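Local structure of transcriptional regulator (LacI family) (3G85) at residues 11-16 with 46-51; 66-71 with 89-94; 132-137 with 163-168; 168-173 with 194-199. The protein probably binds DNA and regulates transcription, as other LacI-family proteins do through a regulatory part with the periplasmic-binding-protein fold. All blocks are in the same frame, centred on the assembly; numbering follows the deposited sequence.

Contact 1: residues 11-16 with 46-51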
loop_
_atom_site.group_PDB
_atom_site.type_symbol
_atom_site.label_atom_id
_atom_site.label_comp_id
_atom_site.label_asym_id
_atom_site.label_seq_id
_atom_site.Cartn_x
_atom_site.Cartn_y
_atom_site.Cartn_z
ATOM N N LYS A 11 26.062 -6.725 -16.751
ATOM C CA LYS A 11 25.182 -5.711 -16.072
ATOM C C LYS A 11 24.933 -6.116 -14.619
ATOM O O LYS A 11 24.776 -7.303 -14.333
ATOM C CB LYS A 11 23.824 -5.618 -16.766
ATOM C CG LYS A 11 23.744 -4.739 -17.978
ATOM C CD LYS A 11 22.360 -4.876 -18.561
ATOM C CE LYS A 11 22.294 -4.175 -19.891
ATOM N NZ LYS A 11 20.931 -4.215 -20.437
ATOM N N PRO A 12 24.875 -5.138 -13.699
ATOM C CA PRO A 12 24.564 -5.516 -12.300
ATOM C C PRO A 12 23.086 -5.919 -12.175
ATOM O O PRO A 12 22.265 -5.445 -12.953
ATOM C CB PRO A 12 24.805 -4.236 -11.514
ATOM C CG PRO A 12 25.333 -3.189 -12.522
ATOM C CD PRO A 12 25.043 -3.685 -13.887
ATOM N N THR A 13 22.758 -6.768 -11.205
ATOM C CA THR A 13 21.371 -7.198 -11.032
ATOM C C THR A 13 20.804 -6.736 -9.691
ATOM O O THR A 13 21.422 -6.962 -8.632
ATOM C CB THR A 13 21.221 -8.741 -11.134
ATOM O OG1 THR A 13 21.740 -9.170 -12.398
ATOM C CG2 THR A 13 19.749 -9.155 -11.035
ATOM N N ILE A 14 19.615 -6.145 -9.759
ATOM C CA ILE A 14 18.855 -5.757 -8.574
ATOM C C ILE A 14 17.682 -6.747 -8.388
ATOM O O ILE A 14 16.882 -6.943 -9.316
ATOM C CB ILE A 14 18.244 -4.357 -8.743
ATOM C CG1 ILE A 14 19.348 -3.307 -9.011
ATOM C CG2 ILE A 14 17.382 -3.960 -7.507
ATOM C CD1 ILE A 14 18.796 -1.996 -9.530
ATOM N N ALA A 15 17.561 -7.312 -7.193
ATOM C CA ALA A 15 16.471 -8.246 -6.903
ATOM C C ALA A 15 15.347 -7.540 -6.133
ATOM O O ALA A 15 15.604 -6.830 -5.141
ATOM C CB ALA A 15 16.984 -9.456 -6.120
ATOM N N LEU A 16 14.115 -7.760 -6.587
ATOM C CA LEU A 16 12.950 -7.359 -5.833
ATOM C C LEU A 16 12.455 -8.604 -5.109
ATOM O O LEU A 16 11.926 -9.523 -5.755
ATOM C CB LEU A 16 11.865 -6.818 -6.746
ATOM C CG LEU A 16 10.536 -6.435 -6.100
ATOM C CD1 LEU A 16 10.710 -5.260 -5.108
ATOM C CD2 LEU A 16 9.531 -6.114 -7.184
ATOM N N ASN A 46 19.908 -5.127 -14.808
ATOM C CA ASN A 46 18.919 -6.187 -14.825
ATOM C C ASN A 46 18.150 -6.115 -13.503
ATOM O O ASN A 46 18.729 -5.844 -12.441
ATOM C CB ASN A 46 19.563 -7.578 -14.882
ATOM C CG ASN A 46 20.394 -7.809 -16.122
ATOM O OD1 ASN A 46 21.559 -8.252 -16.023
ATOM N ND2 ASN A 46 19.818 -7.534 -17.288
ATOM N N VAL A 47 16.854 -6.373 -13.585
ATOM C CA VAL A 47 16.022 -6.574 -12.409
ATOM C C VAL A 47 15.470 -7.999 -12.459
ATOM O O VAL A 47 15.177 -8.545 -13.530
ATOM C CB VAL A 47 14.848 -5.540 -12.362
ATOM C CG1 VAL A 47 13.790 -5.953 -11.317
ATOM C CG2 VAL A 47 15.376 -4.138 -12.047
ATOM N N VAL A 48 15.321 -8.587 -11.288
ATOM C CA VAL A 48 14.843 -9.938 -11.135
ATOM C C VAL A 48 13.812 -9.842 -10.010
ATOM O O VAL A 48 13.978 -9.005 -9.120
ATOM C CB VAL A 48 16.077 -10.767 -10.777
ATOM C CG1 VAL A 48 15.783 -11.866 -9.856
ATOM C CG2 VAL A 48 16.767 -11.224 -12.064
ATOM N N ILE A 49 12.697 -10.582 -10.105
ATOM C CA ILE A 49 11.729 -10.644 -9.012
ATOM C C ILE A 49 11.853 -12.032 -8.348
ATOM O O ILE A 49 11.791 -13.060 -9.039
ATOM C CB ILE A 49 10.286 -10.366 -9.515
ATOM C CG1 ILE A 49 10.182 -8.980 -10.190
ATOM C CG2 ILE A 49 9.251 -10.502 -8.379
ATOM C CD1 ILE A 49 8.915 -8.869 -11.067
ATOM N N CYS A 50 12.053 -12.036 -7.031
ATOM C CA CYS A 50 12.246 -13.236 -6.223
ATOM C C CYS A 50 11.094 -13.392 -5.219
ATOM O O CYS A 50 11.147 -12.867 -4.083
ATOM C CB CYS A 50 13.584 -13.164 -5.478
ATOM S SG CYS A 50 15.005 -12.984 -6.559
ATOM N N PRO A 51 10.051 -14.141 -5.620
ATOM C CA PRO A 51 8.971 -14.497 -4.691
ATOM C C PRO A 51 9.578 -15.336 -3.569
ATOM O O PRO A 51 10.413 -16.219 -3.839
ATOM C CB PRO A 51 8.044 -15.363 -5.562
ATOM C CG PRO A 51 8.342 -14.983 -6.970
ATOM C CD PRO A 51 9.835 -14.730 -6.962
#

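Contact 2: residues 66-71 with 89-94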
loop_
_atom_site.group_PDB
_atom_site.type_symbol
_atom_site.label_atom_id
_atom_site.label_comp_id
_atom_site.label_asym_id
_atom_site.label_seq_id
_atom_site.Cartn_x
_atom_site.Cartn_y
_atom_site.Cartn_z
ATOM N N GLU A 66 27.651 -15.190 0.058
ATOM C CA GLU A 66 28.227 -16.018 -1.002
ATOM C C GLU A 66 27.583 -15.894 -2.379
ATOM O O GLU A 66 28.278 -16.007 -3.392
ATOM C CB GLU A 66 28.248 -17.496 -0.570
ATOM C CG GLU A 66 29.148 -17.795 0.642
ATOM C CD GLU A 66 30.635 -17.497 0.385
ATOM O OE1 GLU A 66 31.172 -17.940 -0.663
ATOM O OE2 GLU A 66 31.272 -16.824 1.237
ATOM N N ASN A 67 26.268 -15.683 -2.427
ATOM C CA ASN A 67 25.543 -15.723 -3.699
ATOM C C ASN A 67 24.807 -14.419 -4.039
ATOM O O ASN A 67 23.826 -14.447 -4.796
ATOM C CB ASN A 67 24.528 -16.881 -3.692
ATOM C CG ASN A 67 25.129 -18.189 -3.203
ATOM O OD1 ASN A 67 25.997 -18.762 -3.861
ATOM N ND2 ASN A 67 24.671 -18.664 -2.040
ATOM N N SER A 68 25.291 -13.292 -3.513
ATOM C CA SER A 68 24.474 -12.071 -3.448
ATOM C C SER A 68 24.255 -11.384 -4.789
ATOM O O SER A 68 25.137 -11.357 -5.649
ATOM C CB SER A 68 25.018 -11.066 -2.420
ATOM O OG SER A 68 25.973 -10.203 -3.011
ATOM N N PHE A 69 23.053 -10.838 -4.952
ATOM C CA PHE A 69 22.769 -9.899 -6.018
ATOM C C PHE A 69 23.586 -8.623 -5.776
ATOM O O PHE A 69 24.227 -8.496 -4.750
ATOM C CB PHE A 69 21.285 -9.591 -6.008
ATOM C CG PHE A 69 20.448 -10.699 -6.553
ATOM C CD1 PHE A 69 20.405 -10.940 -7.919
ATOM C CD2 PHE A 69 19.707 -11.511 -5.704
ATOM C CE1 PHE A 69 19.608 -11.956 -8.449
ATOM C CE2 PHE A 69 18.896 -12.556 -6.226
ATOM C CZ PHE A 69 18.860 -12.774 -7.584
ATOM N N ASP A 70 23.563 -7.696 -6.715
ATOM C CA ASP A 70 24.263 -6.421 -6.537
ATOM C C ASP A 70 23.524 -5.466 -5.597
ATOM O O ASP A 70 24.142 -4.568 -5.015
ATOM C CB ASP A 70 24.513 -5.764 -7.874
ATOM C CG ASP A 70 25.426 -6.602 -8.744
ATOM O OD1 ASP A 70 26.650 -6.599 -8.472
ATOM O OD2 ASP A 70 24.910 -7.299 -9.644
ATOM N N ALA A 71 22.206 -5.663 -5.477
ATOM C CA ALA A 71 21.357 -4.873 -4.586
ATOM C C ALA A 71 20.015 -5.578 -4.461
ATOM O O ALA A 71 19.652 -6.421 -5.305
ATOM C CB ALA A 71 21.159 -3.466 -5.155
ATOM N N SER A 89 25.083 -8.309 9.065
ATOM C CA SER A 89 25.962 -7.399 8.349
ATOM C C SER A 89 26.129 -7.913 6.935
ATOM O O SER A 89 27.024 -8.729 6.658
ATOM C CB SER A 89 27.320 -7.265 9.044
ATOM O OG SER A 89 27.170 -6.621 10.298
ATOM N N LEU A 90 25.283 -7.402 6.037
ATOM C CA LEU A 90 25.190 -7.913 4.672
ATOM C C LEU A 90 26.035 -7.166 3.646
ATOM O O LEU A 90 26.429 -6.015 3.856
ATOM C CB LEU A 90 23.721 -7.994 4.239
ATOM C CG LEU A 90 22.837 -8.923 5.086
ATOM C CD1 LEU A 90 21.482 -8.985 4.459
ATOM C CD2 LEU A 90 23.420 -10.351 5.210
ATOM N N THR A 91 26.281 -7.845 2.531
ATOM C CA THR A 91 27.308 -7.478 1.546
ATOM C C THR A 91 26.781 -6.698 0.321
ATOM O O THR A 91 27.525 -6.498 -0.665
ATOM C CB THR A 91 28.067 -8.753 1.046
ATOM O OG1 THR A 91 27.184 -9.585 0.262
ATOM C CG2 THR A 91 28.654 -9.571 2.242
ATOM N N LEU A 92 25.517 -6.267 0.387
ATOM C CA LEU A 92 24.850 -5.605 -0.735
ATOM C C LEU A 92 23.879 -4.534 -0.203
ATOM O O LEU A 92 23.314 -4.683 0.890
ATOM C CB LEU A 92 24.105 -6.623 -1.622
ATOM C CG LEU A 92 22.708 -7.084 -1.193
ATOM C CD1 LEU A 92 21.986 -7.839 -2.310
ATOM C CD2 LEU A 92 22.748 -7.930 0.079
ATOM N N PRO A 93 23.689 -3.453 -0.959
ATOM C CA PRO A 93 22.721 -2.444 -0.528
ATOM C C PRO A 93 21.308 -3.031 -0.560
ATOM O O PRO A 93 20.950 -3.716 -1.541
ATOM C CB PRO A 93 22.819 -1.376 -1.607
ATOM C CG PRO A 93 24.126 -1.643 -2.309
ATOM C CD PRO A 93 24.329 -3.102 -2.232
ATOM N N ILE A 94 20.535 -2.744 0.486
ATOM C CA ILE A 94 19.147 -3.193 0.607
ATOM C C ILE A 94 18.237 -2.002 0.855
ATOM O O ILE A 94 18.462 -1.219 1.775
ATOM C CB ILE A 94 18.940 -4.202 1.771
ATOM C CG1 ILE A 94 19.805 -5.468 1.562
ATOM C CG2 ILE A 94 17.437 -4.527 1.937
ATOM C CD1 ILE A 94 19.560 -6.614 2.530
#

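Contact 3: residues 132-137 with 163-168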
loop_
_atom_site.group_PDB
_atom_site.type_symbol
_atom_site.label_atom_id
_atom_site.label_comp_id
_atom_site.label_asym_id
_atom_site.label_seq_id
_atom_site.Cartn_x
_atom_site.Cartn_y
_atom_site.Cartn_z
ATOM N N ALA A 132 -15.780 1.637 8.260
ATOM C CA ALA A 132 -14.493 1.269 7.655
ATOM C C ALA A 132 -14.465 -0.231 7.427
ATOM O O ALA A 132 -14.814 -1.021 8.319
ATOM C CB ALA A 132 -13.319 1.711 8.547
ATOM N N ILE A 133 -14.115 -0.629 6.212
ATOM C CA ILE A 133 -13.916 -2.026 5.912
ATOM C C ILE A 133 -12.425 -2.205 5.713
ATOM O O ILE A 133 -11.831 -1.587 4.806
ATOM C CB ILE A 133 -14.685 -2.441 4.658
ATOM C CG1 ILE A 133 -16.213 -2.281 4.889
ATOM C CG2 ILE A 133 -14.345 -3.871 4.267
ATOM C CD1 ILE A 133 -17.009 -2.531 3.618
ATOM N N LEU A 134 -11.842 -3.039 6.570
ATOM C CA LEU A 134 -10.403 -3.176 6.685
ATOM C C LEU A 134 -9.949 -4.593 6.529
ATOM O O LEU A 134 -10.341 -5.486 7.308
ATOM C CB LEU A 134 -9.938 -2.670 8.053
ATOM C CG LEU A 134 -10.317 -1.223 8.410
ATOM C CD1 LEU A 134 -9.947 -0.933 9.880
ATOM C CD2 LEU A 134 -9.692 -0.167 7.482
ATOM N N THR A 135 -9.074 -4.797 5.559
ATOM C CA THR A 135 -8.296 -6.005 5.513
ATOM C C THR A 135 -7.140 -5.941 6.545
ATOM O O THR A 135 -6.625 -4.855 6.859
ATOM C CB THR A 135 -7.798 -6.251 4.104
ATOM O OG1 THR A 135 -7.226 -7.565 4.035
ATOM C CG2 THR A 135 -6.761 -5.159 3.665
ATOM N N GLU A 136 -6.765 -7.091 7.104
ATOM C CA GLU A 136 -5.779 -7.112 8.206
ATOM C C GLU A 136 -4.443 -6.459 7.809
ATOM O O GLU A 136 -3.978 -6.613 6.674
ATOM C CB GLU A 136 -5.540 -8.551 8.687
ATOM C CG GLU A 136 -4.779 -9.406 7.661
ATOM C CD GLU A 136 -4.449 -10.809 8.179
ATOM O OE1 GLU A 136 -4.172 -10.962 9.406
ATOM O OE2 GLU A 136 -4.467 -11.739 7.343
ATOM N N SER A 137 -3.853 -5.714 8.733
ATOM C CA SER A 137 -2.604 -5.014 8.451
ATOM C C SER A 137 -1.462 -6.001 8.288
ATOM O O SER A 137 -1.215 -6.833 9.158
ATOM C CB SER A 137 -2.278 -4.002 9.542
ATOM O OG SER A 137 -3.342 -3.086 9.708
ATOM N N ASN A 163 -18.263 -1.175 16.053
ATOM C CA ASN A 163 -18.928 -2.213 15.309
ATOM C C ASN A 163 -19.110 -1.823 13.850
ATOM O O ASN A 163 -19.585 -2.624 13.038
ATOM C CB ASN A 163 -20.279 -2.546 15.929
ATOM C CG ASN A 163 -21.276 -1.445 15.721
ATOM O OD1 ASN A 163 -21.030 -0.303 16.103
ATOM N ND2 ASN A 163 -22.401 -1.773 15.103
ATOM N N HIS A 164 -18.739 -0.595 13.499
ATOM C CA HIS A 164 -18.758 -0.209 12.078
ATOM C C HIS A 164 -17.411 -0.303 11.426
ATOM O O HIS A 164 -17.204 0.273 10.389
ATOM C CB HIS A 164 -19.333 1.185 11.868
ATOM C CG HIS A 164 -20.779 1.280 12.211
ATOM N ND1 HIS A 164 -21.441 2.485 12.313
ATOM C CD2 HIS A 164 -21.693 0.317 12.484
ATOM C CE1 HIS A 164 -22.706 2.259 12.624
ATOM N NE2 HIS A 164 -22.884 0.952 12.732
ATOM N N ILE A 165 -16.496 -0.995 12.086
ATOM C CA ILE A 165 -15.257 -1.425 11.501
ATOM C C ILE A 165 -15.439 -2.920 11.231
ATOM O O ILE A 165 -15.716 -3.714 12.148
ATOM C CB ILE A 165 -14.068 -1.127 12.440
ATOM C CG1 ILE A 165 -13.904 0.392 12.606
ATOM C CG2 ILE A 165 -12.808 -1.711 11.877
ATOM C CD1 ILE A 165 -13.145 0.798 13.843
ATOM N N ILE A 166 -15.350 -3.288 9.956
ATOM C CA ILE A 166 -15.674 -4.640 9.511
ATOM C C ILE A 166 -14.424 -5.230 8.870
ATOM O O ILE A 166 -13.870 -4.623 7.930
ATOM C CB ILE A 166 -16.832 -4.604 8.467
ATOM C CG1 ILE A 166 -18.079 -3.939 9.071
ATOM C CG2 ILE A 166 -17.147 -5.974 7.918
ATOM C CD1 ILE A 166 -19.185 -3.642 8.069
ATOM N N ALA A 167 -13.975 -6.375 9.384
ATOM C CA ALA A 167 -12.843 -7.089 8.802
ATOM C C ALA A 167 -13.245 -7.616 7.428
ATOM O O ALA A 167 -14.420 -7.984 7.212
ATOM C CB ALA A 167 -12.378 -8.238 9.705
ATOM N N ALA A 168 -12.284 -7.656 6.505
ATOM C CA ALA A 168 -12.510 -8.249 5.183
ATOM C C ALA A 168 -11.248 -8.876 4.619
ATOM O O ALA A 168 -10.124 -8.446 4.931
ATOM C CB ALA A 168 -13.020 -7.174 4.208
HETATM O O HOH W 1 -7.866 -9.535 6.097
#

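Contact 4: residues 168-173 with 194-199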
loop_
_atom_site.group_PDB
_atom_site.type_symbol
_atom_site.label_atom_id
_atom_site.label_comp_id
_atom_site.label_asym_id
_atom_site.label_seq_id
_atom_site.Cartn_x
_atom_site.Cartn_y
_atom_site.Cartn_z
ATOM N N ALA A 168 -12.284 -7.656 6.505
ATOM C CA ALA A 168 -12.510 -8.249 5.183
ATOM C C ALA A 168 -11.248 -8.876 4.619
ATOM O O ALA A 168 -10.124 -8.446 4.931
ATOM C CB ALA A 168 -13.020 -7.174 4.208
ATOM N N GLU A 169 -11.421 -9.878 3.758
ATOM C CA GLU A 169 -10.299 -10.348 2.942
ATOM C C GLU A 169 -9.974 -9.352 1.850
ATOM O O GLU A 169 -10.876 -8.682 1.319
ATOM C CB GLU A 169 -10.618 -11.677 2.286
ATOM C CG GLU A 169 -10.172 -12.864 3.086
ATOM C CD GLU A 169 -10.929 -14.116 2.687
ATOM O OE1 GLU A 169 -11.600 -14.114 1.605
ATOM O OE2 GLU A 169 -10.857 -15.104 3.468
ATOM N N ASN A 170 -8.675 -9.243 1.524
ATOM C CA ASN A 170 -8.239 -8.265 0.549
ATOM C C ASN A 170 -8.432 -8.790 -0.871
ATOM O O ASN A 170 -7.459 -9.216 -1.528
ATOM C CB ASN A 170 -6.796 -7.835 0.755
ATOM C CG ASN A 170 -6.433 -6.609 -0.070
ATOM O OD1 ASN A 170 -7.253 -6.067 -0.832
ATOM N ND2 ASN A 170 -5.197 -6.169 0.071
ATOM N N SER A 171 -9.674 -8.748 -1.342
ATOM C CA SER A 171 -9.988 -9.173 -2.720
ATOM C C SER A 171 -11.323 -8.550 -3.065
ATOM O O SER A 171 -12.016 -8.017 -2.159
ATOM C CB SER A 171 -10.066 -10.699 -2.829
ATOM O OG SER A 171 -11.156 -11.211 -2.071
ATOM N N ILE A 172 -11.687 -8.594 -4.347
ATOM C CA ILE A 172 -12.994 -8.110 -4.736
ATOM C C ILE A 172 -14.084 -8.954 -4.051
ATOM O O ILE A 172 -15.076 -8.413 -3.512
ATOM C CB ILE A 172 -13.159 -8.072 -6.262
ATOM C CG1 ILE A 172 -12.120 -7.091 -6.858
ATOM C CG2 ILE A 172 -14.583 -7.599 -6.652
ATOM C CD1 ILE A 172 -12.224 -6.958 -8.351
ATOM N N HIS A 173 -13.912 -10.273 -4.065
ATOM C CA HIS A 173 -14.881 -11.150 -3.341
ATOM C C HIS A 173 -14.950 -10.804 -1.852
ATOM O O HIS A 173 -16.031 -10.815 -1.252
ATOM C CB HIS A 173 -14.550 -12.642 -3.558
ATOM C CG HIS A 173 -15.530 -13.574 -2.917
ATOM N ND1 HIS A 173 -16.902 -13.425 -3.038
ATOM C CD2 HIS A 173 -15.344 -14.663 -2.131
ATOM C CE1 HIS A 173 -17.517 -14.387 -2.370
ATOM N NE2 HIS A 173 -16.593 -15.155 -1.812
ATOM N N CYS A 194 -12.456 2.311 2.723
ATOM C CA CYS A 194 -11.960 0.942 2.461
ATOM C C CYS A 194 -10.450 0.999 2.387
ATOM O O CYS A 194 -9.911 1.829 1.667
ATOM C CB CYS A 194 -12.503 0.390 1.144
ATOM S SG CYS A 194 -14.314 0.258 1.064
ATOM N N ASN A 195 -9.764 0.141 3.114
ATOM C CA ASN A 195 -8.300 0.261 3.124
ATOM C C ASN A 195 -7.648 -0.501 1.963
ATOM O O ASN A 195 -6.423 -0.683 1.944
ATOM C CB ASN A 195 -7.680 -0.070 4.513
ATOM C CG ASN A 195 -7.656 -1.565 4.836
ATOM O OD1 ASN A 195 -8.328 -2.365 4.201
ATOM N ND2 ASN A 195 -6.859 -1.946 5.848
ATOM N N SER A 196 -8.462 -0.949 1.005
ATOM C CA SER A 196 -7.908 -1.380 -0.295
ATOM C C SER A 196 -8.925 -1.083 -1.392
ATOM O O SER A 196 -10.155 -1.084 -1.155
ATOM C CB SER A 196 -7.482 -2.865 -0.290
ATOM O OG SER A 196 -8.498 -3.718 -0.771
ATOM N N ASP A 197 -8.418 -0.808 -2.590
ATOM C CA ASP A 197 -9.303 -0.588 -3.737
ATOM C C ASP A 197 -10.019 -1.863 -4.162
ATOM O O ASP A 197 -11.155 -1.770 -4.627
ATOM C CB ASP A 197 -8.554 -0.013 -4.936
ATOM C CG ASP A 197 -7.434 -0.933 -5.391
ATOM O OD1 ASP A 197 -6.492 -1.123 -4.597
ATOM O OD2 ASP A 197 -7.546 -1.529 -6.499
ATOM N N SER A 198 -9.427 -3.043 -3.964
ATOM C CA SER A 198 -10.115 -4.295 -4.330
ATOM C C SER A 198 -11.368 -4.446 -3.473
ATOM O O SER A 198 -12.419 -4.861 -3.942
ATOM C CB SER A 198 -9.219 -5.526 -4.106
ATOM O OG SER A 198 -8.191 -5.535 -5.075
ATOM N N ILE A 199 -11.232 -4.098 -2.197
ATOM C CA ILE A 199 -12.356 -4.139 -1.287
ATOM C C ILE A 199 -13.433 -3.193 -1.798
ATOM O O ILE A 199 -14.622 -3.551 -1.865
ATOM C CB ILE A 199 -11.893 -3.815 0.156
ATOM C CG1 ILE A 199 -11.176 -5.038 0.770
ATOM C CG2 ILE A 199 -13.073 -3.326 1.015
ATOM C CD1 ILE A 199 -10.567 -4.748 2.099
#

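Contact 1: residues 11-16 with 46-51
I14 and L16 lock into the backbone of N46 and V48, forming the closely knit part of a parallel beta ladder at the edge of the sheet. I14 N gives a nearly straight bond to N46 O (2.8 Å, 169°), and L16 N one to V48 O (2.8 Å, 173°). In return, V48 N reaches I14 O (3.0 Å) and C50 N reaches L16 O (2.8 Å).

The apolar I14, V47, L16 and I49 share one face, which suits them: L16, V47 and I49 meet helix 27-40, and I14 meets I73. L16 CD2 lies 4.2 Å from I49 CG1. The other face carries T13, A15, N46 and V48, with T13 CG2 3.8 Å from V48 CG2, A15 CB 4.1 Å from C50 SG, and F69 packed on T13 and A15.

The start of the ladder is the more solvent-exposed side. N46 N still bonds to P12 O, but the exposed K11 crosses N46 at about a right angle, its CB 3.6 Å from N46 OD1, while its extended chain carries NZ on to Y43 O.

Backbone hydrogen bonds between peptide groups thus set the register of the two strands in this beta-alpha-beta unit, and apolar side chains meet its connecting helix.

Contact 2: residues 66-71 with 89-94
The ring of F69 is the flat side chain here, while P93 offers a puckered one, and the two are used differently. The proline ring meets 66-71 through CD, 3.2 Å from D70 O, with L259 and I260 of helix 245-260 also against it. Of the F69 side chain, CB approaches L92, 4.2 Å from L92 CD1, and the ring goes the other way, onto T13, A15 and Y17.

Both segments are loops leading into neighbouring parallel strands, 71-74 and 94-97, of an alpha/beta fold of Rossmann type. L92, a long apolar side chain, packs between the two segments. Its CG, set between the backbone N and the carbonyl carbon (chi1 82°), lies 4.1 Å from F69 O. Its CD1 comes 3.4 Å from F69 O and 3.7 Å from A71 C. The same F69 oxygen accepts a hydrogen bond from S68 OG (3.0 Å), a short polar side chain folding onto the carbonyl of the following residue. S68 OG also lies 3.5 Å from T91 OG1, near the more exposed end.

No hydrogen bond joins the segments directly, although P93 pairs with A72 just beyond. The small side chain of A71 is compatible with a close approach, in which A71 CA makes a CA-H...O contact with P93 O at 3.3 Å.

Contact 3: residues 132-137 with 163-168
A132 starts the pairing with 163-168, a parallel beta ladder belonging to the beta-alpha-beta unit of strand 131-134, helix 140-155 and strand 165-167. Its N donates to H164 O (2.9 Å), and its O accepts from I166 N (2.8 Å). The methyl of A132 meets I165 CG1 across the ladder.

I133 turns to the opposite face, together with I166. Its CG2, anti to the backbone N, meets A168 CB at 3.6 Å; I199 and V203 of helix 197-209 also pack on I133, so a branched apolar residue fits this buried place.

L134 returns to the face of A132 and I165. Its CD1 touches I165 CG2 at 3.6 Å, the two side chains crossing obliquely, while L134 N bonds to I166 O (2.9 Å). The last bond of the ladder differs: A168 N sits 52° out of the carbonyl plane of L134 as it bonds to L134 O (3.0 Å).

At T135 and E136 the chains are bridged by solvent. One water bonds to T135 OG1, a hydroxyl well suited to such a site, accepts from E136 N at 2.9 Å and donates to A168 O at 2.8 Å.

Contact 4: residues 168-173 with 194-199
I172 and S198 bring their backbones together, CA to CA 4.8 Å, where two helices begin; the chain reaches the first through an inverse gamma turn centred on N170. The approach is close enough for the CA-H of I172 to point at S198 O, with 3.4 Å between CA and O and an angle of 157° at the hydrogen.

Among the side chains, N170 and S196 make the direct polar link. N170 CG is anti to the backbone N (chi1 -168°), and OD1 is eclipsed with CA, which sets it toward S196 OG; that hydroxyl donates to OD1 at 2.7 Å from 43° out of the amide plane. The same hydroxyl accepts from I199 N (3.1 Å). S196 is an N-cap whose oxygen is held from both segments, and serine suits the place because it can accept from the helix while donating to the asparagine.

S198, small enough for a tight approach, sets CB 3.8 Å from S171 C. I199 brings the apolar part: CD1 lies 4.0 Å from A168 CB, and CG1 3.7 Å from E169 O.

Helix 172-182 opens at S171, whose OG caps G174 N. Helix 197-209 opens at S196, and its I199 packs on I133 of strand 131-134, while N195 bonds to T135 and D197 to M225 and N226 in the loop after strand 219-224.

The four contacts follow one another along the chain and fall into two pairs, one in each of the two lobes, at or beside its sheet. Contacts 1 and 2 have centres 12 Å apart and meet directly, D70 bonding to T13, so that strands 46-52, 13-19, 71-74 and 94-97 are tied in series. Contacts 3 and 4, with centres 10 Å apart, share A168 and are joined through N195. The pairs are separate: contacts 1 and 3 have centres 35 Å apart and no touch. Contacts 1 and 3 nonetheless play matching parts, each pairing an outermost strand with its neighbour in a 2-1-3 strand order. This repeated architecture is consistent with the two-lobed periplasmic-binding-protein fold of LacI-family regulators.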